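Local coordinates for protein aminopeptidase P; XAA-pro aminopeptidase (Streptococcus thermophilus, PDB 3IL0) that probably removes N-terminal residues from peptides as a full-length, metal-dependent M24B-family aminopeptidase, with this chain forming that enzyme's N-terminal creatinase/prolidase domain, at residues L52-S57 with D71-K76; L91-F96 with G114-P119. All coordinates share one frame; numbering follows the deposited sequence.

Contact 1 (L52-S57 with D71-K76); sequences LFLTDS and DIIESK
The Phe53 ring has CG2 of Thr55 at its edge, in plane, meets the ring of Phe37 edge-to-face and receives CG2 of Ile72 obliquely, 4.1 Å from CD2 of Phe53. Phe53 CG stands anti to its backbone N (chi1 179°), carrying the ring out on the sheet face of Ile72 and Thr55, where helix 60-66 adds Ala63. That helix is the crossover of a beta-alpha-beta unit whose parallel strands, 51-55 and 71-74, pair here through four backbone bonds at the edge of the domain's mixed sheet. Phe53 gives its N-H to Asp71 O (3.1 Å), with the donor above the carbonyl plane, and takes Ile73 N on its own O almost along the C=O axis at 2.8 Å. Thr55 bonds the same way round, N to Ile73 O nearly axially and O from Ser75 N, now with the donor above the plane. On the other face CD2 of Leu54 lies 4.0 Å from CB of Ile73, and Leu54 continues onto Pro78 and Ile82 of helix 78-88. Beyond strand 51-55, Asp56 salt-bridges Arg58. Glu74, last in strand 71-74, extends past that end, its OE2 closely approaching the CB carbon of Ser57 (3.0 Å).

Contact 2 (L91-F96 with G114-P119); sequences LETIGF and GYTLSP
From CB, the Glu92 side chain first runs anti to the backbone N (chi1 174°), then bends at chi2 (51°) back toward the neighbouring strand. CG of Glu92 comes 4.2 Å from OG1 of Thr116, its CD closes to 3.7 Å from that same oxygen, and its OE2 accepts the hydroxyl's hydrogen bond at 2.6 Å through the anti lone pair. Glu92 O meanwhile takes the N-H of Thr116 nearly along its C=O axis. Strands 93-97 and 116-120, which begin to pair here, are parallel and belong to a beta-alpha-beta unit with helix 102-111 as crossover. The ladder goes on through Ile94 N to Thr116 O, Ser118 N to Ile94 O and Phe96 N to Ser118 O. Further along, Phe96 CG takes the crowded position between N and carbonyl carbon (chi1 65°), and CA of Pro119 sits over one ring face in a CH-pi contact, 3.9 Å from the centroid. CB of Pro119 is 3.6 Å from CZ of Phe96. Apolar contact thus serves Phe96 and Pro119, whereas Thr116 is fixed by two different bonds from one residue, its hydroxyl to a probably charged carboxylate and its amide to a backbone carbonyl.

Contacts 1 and 2 are both parallel strand pairs joined by a helical crossover, formed one after the other along the chain and set at opposite borders of one six-stranded mixed sheet; their centres lie about 21 Å apart and they do not touch. Each pairs an outermost strand, 71-74 or 116-120, with a more interior neighbour. Helix 78-88 serves both, receiving Leu54 in contact 1 and Ile94 and Tyr115 in contact 2. Contact 1 is the more buried, with five of eleven touching residues buried against three of twelve; its hydrogen bonds are all backbone and its side-chain packing chiefly apolar. Contact 2 adds a CH-pi contact and a side-chain hydrogen bond between two exposed residues, Glu92 and Thr116.

Contact 1 (L52-S57 with D71-K76)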
ATOM      1  N   LEU A  52      -0.363   3.935  -5.009  1.00 32.63           N
ATOM      2  CA  LEU A  52       0.558   3.214  -5.844  1.00 32.49           C
ATOM      3  C   LEU A  52       0.190   1.756  -5.923  1.00 34.01           C
ATOM      4  O   LEU A  52      -0.164   1.109  -4.922  1.00 33.27           O
ATOM      5  CB  LEU A  52       1.968   3.345  -5.295  1.00 31.75           C
ATOM      6  CG  LEU A  52       2.563   4.737  -5.106  1.00 30.54           C
ATOM      7  CD1 LEU A  52       4.020   4.602  -4.687  1.00 25.70           C
ATOM      8  CD2 LEU A  52       2.381   5.623  -6.430  1.00 28.17           C
ATOM      9  N   PHE A  53       0.299   1.215  -7.122  1.00 35.78           N
ATOM     10  CA  PHE A  53       0.115  -0.218  -7.321  1.00 37.18           C
ATOM     11  C   PHE A  53       1.398  -0.713  -7.936  1.00 37.99           C
ATOM     12  O   PHE A  53       1.805  -0.212  -8.989  1.00 38.17           O
ATOM     13  CB  PHE A  53      -1.085  -0.482  -8.268  1.00 37.46           C
ATOM     14  CG  PHE A  53      -1.332  -1.938  -8.544  1.00 39.31           C
ATOM     15  CD1 PHE A  53      -2.328  -2.627  -7.860  1.00 41.49           C
ATOM     16  CD2 PHE A  53      -0.559  -2.628  -9.483  1.00 42.02           C
ATOM     17  CE1 PHE A  53      -2.561  -3.968  -8.111  1.00 42.07           C
ATOM     18  CE2 PHE A  53      -0.759  -3.970  -9.716  1.00 42.26           C
ATOM     19  CZ  PHE A  53      -1.779  -4.643  -9.043  1.00 42.28           C
ATOM     20  N   LEU A  54       2.041  -1.691  -7.318  1.00 39.33           N
ATOM     21  CA  LEU A  54       3.353  -2.079  -7.788  1.00 40.61           C
ATOM     22  C   LEU A  54       3.356  -3.536  -8.206  1.00 42.43           C
ATOM     23  O   LEU A  54       3.022  -4.421  -7.413  1.00 42.22           O
ATOM     24  CB  LEU A  54       4.444  -1.776  -6.719  1.00 40.50           C
ATOM     25  CG  LEU A  54       4.551  -0.323  -6.200  1.00 39.10           C
ATOM     26  CD1 LEU A  54       3.971  -0.183  -4.820  1.00 36.67           C
ATOM     27  CD2 LEU A  54       5.969   0.141  -6.181  1.00 37.70           C
ATOM     28  N   THR A  55       3.768  -3.778  -9.449  1.00 44.97           N
ATOM     29  CA  THR A  55       3.921  -5.142  -9.948  1.00 46.99           C
ATOM     30  C   THR A  55       5.068  -5.316 -10.990  1.00 49.23           C
ATOM     31  O   THR A  55       5.673  -4.347 -11.459  1.00 48.90           O
ATOM     32  CB  THR A  55       2.572  -5.632 -10.489  1.00 46.69           C
ATOM     33  OG1 THR A  55       2.640  -7.035 -10.730  1.00 46.37           O
ATOM     34  CG2 THR A  55       2.190  -4.884 -11.747  1.00 45.33           C
ATOM     35  N   ASP A  56       5.376  -6.575 -11.297  1.00 52.62           N
ATOM     36  CA  ASP A  56       6.369  -6.957 -12.334  1.00 55.28           C
ATOM     37  C   ASP A  56       5.904  -6.725 -13.791  1.00 56.89           C
ATOM     38  O   ASP A  56       4.756  -6.295 -14.052  1.00 56.99           O
ATOM     39  CB  ASP A  56       6.757  -8.430 -12.181  1.00 55.42           C
ATOM     40  CG  ASP A  56       5.576  -9.363 -12.409  1.00 57.85           C
ATOM     41  OD1 ASP A  56       4.743  -9.084 -13.316  1.00 57.48           O
ATOM     42  OD2 ASP A  56       5.475 -10.377 -11.665  1.00 61.27           O
ATOM     43  N   SER A  57       6.810  -7.035 -14.729  1.00 58.80           N
ATOM     44  CA  SER A  57       6.615  -6.744 -16.170  1.00 60.09           C
ATOM     45  C   SER A  57       5.514  -7.616 -16.760  1.00 60.93           C
ATOM     46  O   SER A  57       4.867  -7.265 -17.759  1.00 61.36           O
ATOM     47  CB  SER A  57       7.921  -6.947 -16.952  1.00 59.81           C
ATOM     48  OG  SER A  57       8.444  -8.230 -16.690  1.00 59.89           O
ATOM     49  N   ASP A  71      -1.812   4.726  -9.490  1.00 53.63           N
ATOM     50  CA  ASP A  71      -0.706   5.021 -10.284  1.00 52.67           C
ATOM     51  C   ASP A  71       0.088   3.733 -10.331  1.00 51.06           C
ATOM     52  O   ASP A  71       0.608   3.316  -9.314  1.00 51.97           O
ATOM     53  CB  ASP A  71       0.005   6.149  -9.587  1.00 53.05           C
ATOM     54  CG  ASP A  71       1.133   6.599 -10.335  1.00 54.57           C
ATOM     55  OD1 ASP A  71       1.886   5.702 -10.752  1.00 57.38           O
ATOM     56  OD2 ASP A  71       1.244   7.823 -10.534  1.00 60.60           O
ATOM     57  N   ILE A  72       0.117   3.080 -11.489  1.00 49.89           N
ATOM     58  CA  ILE A  72       0.740   1.740 -11.659  1.00 49.61           C
ATOM     59  C   ILE A  72       2.255   1.898 -11.842  1.00 49.40           C
ATOM     60  O   ILE A  72       2.693   2.718 -12.649  1.00 49.98           O
ATOM     61  CB  ILE A  72       0.194   0.947 -12.901  1.00 49.29           C
ATOM     62  CG1 ILE A  72      -1.312   1.171 -13.137  1.00 49.48           C
ATOM     63  CG2 ILE A  72       0.523  -0.543 -12.802  1.00 48.58           C
ATOM     64  CD1 ILE A  72      -2.248   0.788 -12.027  1.00 48.93           C
ATOM     65  N   ILE A  73       3.050   1.127 -11.093  1.00 49.29           N
ATOM     66  CA  ILE A  73       4.506   1.217 -11.131  1.00 48.58           C
ATOM     67  C   ILE A  73       5.050  -0.147 -11.495  1.00 48.88           C
ATOM     68  O   ILE A  73       4.843  -1.148 -10.794  1.00 48.55           O
ATOM     69  CB  ILE A  73       5.143   1.676  -9.775  1.00 48.09           C
ATOM     70  CG1 ILE A  73       4.438   2.905  -9.186  1.00 47.46           C
ATOM     71  CG2 ILE A  73       6.609   1.973  -9.955  1.00 46.99           C
ATOM     72  CD1 ILE A  73       4.491   4.162 -10.024  1.00 47.65           C
ATOM     73  N   GLU A  74       5.764  -0.194 -12.606  1.00 49.65           N
ATOM     74  CA  GLU A  74       6.444  -1.430 -12.992  1.00 50.31           C
ATOM     75  C   GLU A  74       7.625  -1.559 -12.066  1.00 49.54           C
ATOM     76  O   GLU A  74       8.416  -0.632 -11.938  1.00 49.48           O
ATOM     77  CB  GLU A  74       6.877  -1.402 -14.467  1.00 50.90           C
ATOM     78  CG  GLU A  74       7.168  -2.816 -15.048  1.00 54.20           C
ATOM     79  CD  GLU A  74       7.222  -2.867 -16.597  1.00 57.14           C
ATOM     80  OE1 GLU A  74       6.872  -1.854 -17.266  1.00 59.15           O
ATOM     81  OE2 GLU A  74       7.609  -3.935 -17.135  1.00 58.36           O
ATOM     82  N   SER A  75       7.719  -2.679 -11.369  1.00 49.17           N
ATOM     83  CA  SER A  75       8.756  -2.821 -10.359  1.00 49.03           C
ATOM     84  C   SER A  75       9.006  -4.278 -10.017  1.00 48.06           C
ATOM     85  O   SER A  75       8.084  -5.058  -9.890  1.00 47.88           O
ATOM     86  CB  SER A  75       8.353  -2.046  -9.088  1.00 49.50           C
ATOM     87  OG  SER A  75       9.137  -2.449  -7.968  1.00 50.90           O
ATOM     88  N   LYS A  76      10.275  -4.621  -9.862  1.00 47.49           N
ATOM     89  CA  LYS A  76      10.679  -5.932  -9.407  1.00 47.19           C
ATOM     90  C   LYS A  76      11.191  -5.891  -7.956  1.00 46.34           C
ATOM     91  O   LYS A  76      11.421  -6.951  -7.356  1.00 47.00           O
ATOM     92  CB  LYS A  76      11.761  -6.467 -10.338  1.00 47.86           C
ATOM     93  CG  LYS A  76      11.757  -7.984 -10.542  1.00 49.78           C
ATOM     94  CD  LYS A  76      12.916  -8.441 -11.481  1.00 52.69           C
ATOM     95  CE  LYS A  76      14.300  -7.801 -11.116  1.00 53.81           C
ATOM     96  NZ  LYS A  76      15.453  -8.379 -11.869  1.00 55.89           N
TER

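Contact 2 (L91-F96 with G114-P119)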
ATOM      1  N   LEU A  91       7.685  11.741   3.856  1.00 32.62           N
ATOM      2  CA  LEU A  91       6.662  11.172   4.747  1.00 32.51           C
ATOM      3  C   LEU A  91       7.391  10.674   5.993  1.00 32.16           C
ATOM      4  O   LEU A  91       8.556  10.393   5.929  1.00 33.05           O
ATOM      5  CB  LEU A  91       5.876  10.070   4.039  1.00 32.60           C
ATOM      6  CG  LEU A  91       5.170  10.488   2.745  1.00 32.91           C
ATOM      7  CD1 LEU A  91       4.302   9.367   2.193  1.00 34.23           C
ATOM      8  CD2 LEU A  91       4.300  11.719   2.964  1.00 33.40           C
ATOM      9  N   GLU A  92       6.722  10.581   7.135  1.00 32.69           N
ATOM     10  CA  GLU A  92       7.393  10.111   8.329  1.00 33.60           C
ATOM     11  C   GLU A  92       6.926   8.749   8.901  1.00 32.47           C
ATOM     12  O   GLU A  92       7.732   7.930   9.315  1.00 34.17           O
ATOM     13  CB  GLU A  92       7.235  11.174   9.392  1.00 34.28           C
ATOM     14  CG  GLU A  92       7.754  10.751  10.738  1.00 39.43           C
ATOM     15  CD  GLU A  92       9.172  10.197  10.668  1.00 45.47           C
ATOM     16  OE1 GLU A  92       9.941  10.663   9.784  1.00 53.16           O
ATOM     17  OE2 GLU A  92       9.524   9.312  11.495  1.00 49.60           O
ATOM     18  N   THR A  93       5.623   8.547   8.970  1.00 31.52           N
ATOM     19  CA  THR A  93       5.057   7.416   9.604  1.00 29.75           C
ATOM     20  C   THR A  93       4.346   6.541   8.563  1.00 28.17           C
ATOM     21  O   THR A  93       3.307   6.901   7.944  1.00 27.51           O
ATOM     22  CB  THR A  93       4.147   7.874  10.760  1.00 30.39           C
ATOM     23  OG1 THR A  93       2.956   8.429  10.228  1.00 35.32           O
ATOM     24  CG2 THR A  93       4.818   8.954  11.579  1.00 28.51           C
ATOM     25  N   ILE A  94       4.925   5.353   8.405  1.00 27.34           N
ATOM     26  CA  ILE A  94       4.467   4.326   7.474  1.00 25.65           C
ATOM     27  C   ILE A  94       3.763   3.231   8.315  1.00 24.00           C
ATOM     28  O   ILE A  94       4.337   2.633   9.226  1.00 23.48           O
ATOM     29  CB  ILE A  94       5.671   3.815   6.644  1.00 25.85           C
ATOM     30  CG1 ILE A  94       6.398   5.011   6.010  1.00 28.65           C
ATOM     31  CG2 ILE A  94       5.250   2.870   5.544  1.00 24.36           C
ATOM     32  CD1 ILE A  94       7.712   4.609   5.278  1.00 31.47           C
ATOM     33  N   GLY A  95       2.476   3.062   8.080  1.00 22.00           N
ATOM     34  CA  GLY A  95       1.749   1.996   8.703  1.00 20.78           C
ATOM     35  C   GLY A  95       1.990   0.687   7.995  1.00 19.04           C
ATOM     36  O   GLY A  95       2.220   0.647   6.793  1.00 18.62           O
ATOM     37  N   PHE A  96       1.940  -0.409   8.728  1.00 17.46           N
ATOM     38  CA  PHE A  96       1.957  -1.761   8.076  1.00 16.12           C
ATOM     39  C   PHE A  96       1.054  -2.683   8.882  1.00 16.05           C
ATOM     40  O   PHE A  96       0.783  -2.410  10.017  1.00 15.73           O
ATOM     41  CB  PHE A  96       3.364  -2.333   8.001  1.00 14.46           C
ATOM     42  CG  PHE A  96       3.973  -2.618   9.381  1.00 13.96           C
ATOM     43  CD1 PHE A  96       3.897  -3.865   9.906  1.00 11.43           C
ATOM     44  CD2 PHE A  96       4.610  -1.594  10.120  1.00 12.07           C
ATOM     45  CE1 PHE A  96       4.397  -4.142  11.197  1.00 14.68           C
ATOM     46  CE2 PHE A  96       5.092  -1.821  11.359  1.00 11.60           C
ATOM     47  CZ  PHE A  96       5.014  -3.130  11.918  1.00 14.11           C
ATOM     48  N   GLY A 114      15.258   4.942   9.582  1.00 36.33           N
ATOM     49  CA  GLY A 114      15.105   6.389   9.692  1.00 35.79           C
ATOM     50  C   GLY A 114      13.693   6.916   9.636  1.00 36.69           C
ATOM     51  O   GLY A 114      13.481   8.116   9.871  1.00 37.64           O
ATOM     52  N   TYR A 115      12.727   6.058   9.281  1.00 35.99           N
ATOM     53  CA  TYR A 115      11.316   6.400   9.325  1.00 35.35           C
ATOM     54  C   TYR A 115      10.620   5.664  10.469  1.00 34.60           C
ATOM     55  O   TYR A 115      11.142   4.751  11.014  1.00 34.47           O
ATOM     56  CB  TYR A 115      10.642   6.032   7.989  1.00 35.70           C
ATOM     57  CG  TYR A 115      11.339   6.630   6.821  1.00 35.11           C
ATOM     58  CD1 TYR A 115      11.028   7.901   6.412  1.00 36.38           C
ATOM     59  CD2 TYR A 115      12.375   5.950   6.160  1.00 35.05           C
ATOM     60  CE1 TYR A 115      11.688   8.487   5.358  1.00 37.15           C
ATOM     61  CE2 TYR A 115      13.062   6.553   5.116  1.00 33.41           C
ATOM     62  CZ  TYR A 115      12.694   7.822   4.721  1.00 35.80           C
ATOM     63  OH  TYR A 115      13.303   8.480   3.663  1.00 43.61           O
ATOM     64  N   THR A 116       9.408   6.059  10.810  1.00 34.05           N
ATOM     65  CA  THR A 116       8.685   5.435  11.899  1.00 32.97           C
ATOM     66  C   THR A 116       7.760   4.415  11.235  1.00 30.52           C
ATOM     67  O   THR A 116       6.929   4.785  10.397  1.00 30.93           O
ATOM     68  CB  THR A 116       7.861   6.532  12.654  1.00 34.22           C
ATOM     69  OG1 THR A 116       8.761   7.533  13.160  1.00 38.20           O
ATOM     70  CG2 THR A 116       7.050   5.968  13.807  1.00 33.79           C
ATOM     71  N   LEU A 117       7.944   3.143  11.559  1.00 27.75           N
ATOM     72  CA  LEU A 117       7.030   2.070  11.177  1.00 25.42           C
ATOM     73  C   LEU A 117       5.978   1.909  12.266  1.00 24.89           C
ATOM     74  O   LEU A 117       6.287   1.798  13.463  1.00 24.50           O
ATOM     75  CB  LEU A 117       7.793   0.755  10.957  1.00 24.53           C
ATOM     76  CG  LEU A 117       8.770   0.756   9.765  1.00 22.59           C
ATOM     77  CD1 LEU A 117       9.592  -0.540   9.734  1.00 16.65           C
ATOM     78  CD2 LEU A 117       8.046   0.898   8.504  1.00 17.64           C
ATOM     79  N   SER A 118       4.726   1.886  11.859  1.00 23.36           N
ATOM     80  CA  SER A 118       3.615   1.905  12.806  1.00 22.77           C
ATOM     81  C   SER A 118       2.705   0.672  12.588  1.00 20.37           C
ATOM     82  O   SER A 118       2.006   0.584  11.600  1.00 17.90           O
ATOM     83  CB  SER A 118       2.815   3.185  12.583  1.00 23.32           C
ATOM     84  OG  SER A 118       1.485   3.014  13.044  1.00 27.25           O
ATOM     85  N   PRO A 119       2.755  -0.290  13.499  1.00 19.53           N
ATOM     86  CA  PRO A 119       1.952  -1.477  13.270  1.00 20.33           C
ATOM     87  C   PRO A 119       0.465  -1.182  13.406  1.00 21.28           C
ATOM     88  O   PRO A 119       0.061  -0.472  14.314  1.00 22.44           O
ATOM     89  CB  PRO A 119       2.422  -2.426  14.357  1.00 20.02           C
ATOM     90  CG  PRO A 119       2.978  -1.524  15.393  1.00 20.12           C
ATOM     91  CD  PRO A 119       3.631  -0.431  14.647  1.00 18.43           C
TER